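Local structure of GlcNAc Inducible Gene 2, GIG2 (6AKZ) at residues R273-L278 and Q333-I338. The protein binds a ferric ion through two histidines and an aspartate and is probably an oxygenase of the DUF1479 family within the cupin clan. Sequence-based numbering, arbitrary orientation.
Sequences RVLPSL and QGIISI
Val-274 and Ile-336 form an antiparallel hydrogen-bonded pair in which each residue gives its N-H and takes one back: Val-274 N to Ile-336 O at 2.9 Å, and Ile-336 N to Val-274 O at 3.0 Å with an almost straight N-H...O angle of 176°. Both carbonyls gain a weaker CA-H...O contact, from Arg-273 CA to Ile-336 O (3.2 Å) and from Ile-335 CA to Val-274 O. The other edge of strand 272-274 pairs with strand 355-357, Arg-273 bonding to Glu-356 through the backbone, so the strand is the middle one of three.

On the face of Arg-273 and Ser-337, the arginine also meets Ile-335. Its chain bends at chi3 (43°), turning NE aside; Ile-335 CG2 lies over one guanidinium face, 3.4 Å from Arg-273 NH2, while Ser-337 OG sits at the edge, 3.5 Å from Arg-273 NH1 and not hydrogen-bonded. The strong partner is Glu-356, whose carboxylate takes a salt bridge from NE. A long, partly exposed arginine suits this place, its charge matched and its flat group resting on a methyl.

The face of Val-274 and Ile-336 is apolar, suiting its burial, and loop residues Pro-276 and Ile-338 join it. Val-274 CG2 meets Ile-338 CG2 at 4.2 Å, and Ile-336 CG1 lies 3.8 Å from Pro-276 CD, the two side chains crossing at about a right angle. Pro-276, lacking an N-H, centres an inverse gamma turn closed by Ser-277 N to Leu-275 O (2.7 Å). The N-H and C=O of Val-274 and Ile-336 are paired, and Val-274 offers the adjacent iron ligand His-355 a hydrocarbon surface.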
# COMPACT_ATOMS: atom_id res chain seq x y z
N ARG A 273 3.64 10.37 -8.47
CA ARG A 273 3.09 10.03 -9.77
C ARG A 273 2.43 8.63 -9.62
O ARG A 273 2.93 7.79 -8.95
CB ARG A 273 4.14 10.03 -10.85
CG ARG A 273 4.77 11.40 -10.97
CD ARG A 273 5.98 11.46 -11.82
NE ARG A 273 5.94 10.74 -13.07
CZ ARG A 273 5.42 11.19 -14.18
NH1 ARG A 273 4.76 12.34 -14.24
NH2 ARG A 273 5.51 10.46 -15.24
N VAL A 274 1.30 8.48 -10.28
CA VAL A 274 0.56 7.26 -10.21
C VAL A 274 0.04 6.85 -11.60
O VAL A 274 -0.01 7.69 -12.50
CB VAL A 274 -0.71 7.46 -9.32
CG1 VAL A 274 -0.32 7.70 -7.88
CG2 VAL A 274 -1.57 8.65 -9.77
N LEU A 275 -0.36 5.62 -11.73
CA LEU A 275 -1.07 5.13 -12.91
C LEU A 275 -2.48 4.86 -12.40
O LEU A 275 -2.75 3.78 -11.89
CB LEU A 275 -0.43 3.85 -13.42
CG LEU A 275 -0.55 3.62 -14.90
CD1 LEU A 275 0.17 2.31 -15.24
CD2 LEU A 275 -1.99 3.57 -15.25
N PRO A 276 -3.42 5.79 -12.64
CA PRO A 276 -4.68 5.74 -11.97
C PRO A 276 -5.69 4.81 -12.65
O PRO A 276 -6.80 5.21 -13.11
CB PRO A 276 -5.09 7.23 -11.92
CG PRO A 276 -4.62 7.72 -13.27
CD PRO A 276 -3.22 7.11 -13.31
N SER A 277 -5.29 3.55 -12.86
CA SER A 277 -6.20 2.60 -13.45
C SER A 277 -5.88 1.23 -12.79
O SER A 277 -4.99 0.51 -13.21
CB SER A 277 -5.97 2.54 -14.97
OG SER A 277 -6.84 1.56 -15.60
N LEU A 278 -6.67 0.84 -11.81
CA LEU A 278 -6.26 -0.24 -10.93
C LEU A 278 -6.39 -1.61 -11.60
O LEU A 278 -5.44 -2.41 -11.61
CB LEU A 278 -7.04 -0.14 -9.59
CG LEU A 278 -6.80 -1.17 -8.54
CD1 LEU A 278 -5.34 -1.22 -8.16
CD2 LEU A 278 -7.66 -0.76 -7.30
N GLN A 333 2.32 5.05 -20.66
CA GLN A 333 1.48 6.07 -21.21
C GLN A 333 0.49 6.62 -20.16
O GLN A 333 0.03 7.74 -20.24
CB GLN A 333 0.66 5.44 -22.32
CG GLN A 333 -0.25 6.42 -23.00
CD GLN A 333 -0.93 5.85 -24.24
OE1 GLN A 333 -1.27 4.66 -24.33
NE2 GLN A 333 -1.15 6.72 -25.18
N GLY A 334 0.19 5.76 -19.21
CA GLY A 334 -0.77 6.06 -18.19
C GLY A 334 -0.33 6.81 -16.95
O GLY A 334 -1.18 7.08 -16.07
N ILE A 335 0.97 7.07 -16.81
CA ILE A 335 1.53 7.67 -15.64
C ILE A 335 1.34 9.18 -15.67
O ILE A 335 1.63 9.86 -16.67
CB ILE A 335 3.01 7.32 -15.48
CG1 ILE A 335 3.24 5.79 -15.48
CG2 ILE A 335 3.54 7.85 -14.19
CD1 ILE A 335 4.68 5.44 -15.79
N ILE A 336 0.77 9.67 -14.58
CA ILE A 336 0.55 11.08 -14.37
C ILE A 336 0.96 11.52 -13.00
O ILE A 336 0.95 10.73 -12.02
CB ILE A 336 -0.93 11.47 -14.61
CG1 ILE A 336 -1.89 10.60 -13.81
CG2 ILE A 336 -1.23 11.36 -16.08
CD1 ILE A 336 -3.26 11.21 -13.76
N SER A 337 1.28 12.80 -12.89
CA SER A 337 1.43 13.40 -11.55
C SER A 337 0.12 13.47 -10.88
O SER A 337 -0.91 13.63 -11.56
CB SER A 337 1.98 14.82 -11.62
OG SER A 337 3.29 14.75 -12.11
N ILE A 338 0.14 13.47 -9.55
CA ILE A 338 -1.09 13.85 -8.82
C ILE A 338 -1.40 15.33 -9.00
O ILE A 338 -0.54 16.10 -9.43
CB ILE A 338 -1.02 13.47 -7.33
CG1 ILE A 338 0.17 14.19 -6.67
CG2 ILE A 338 -1.04 11.94 -7.22
CD1 ILE A 338 0.10 14.06 -5.19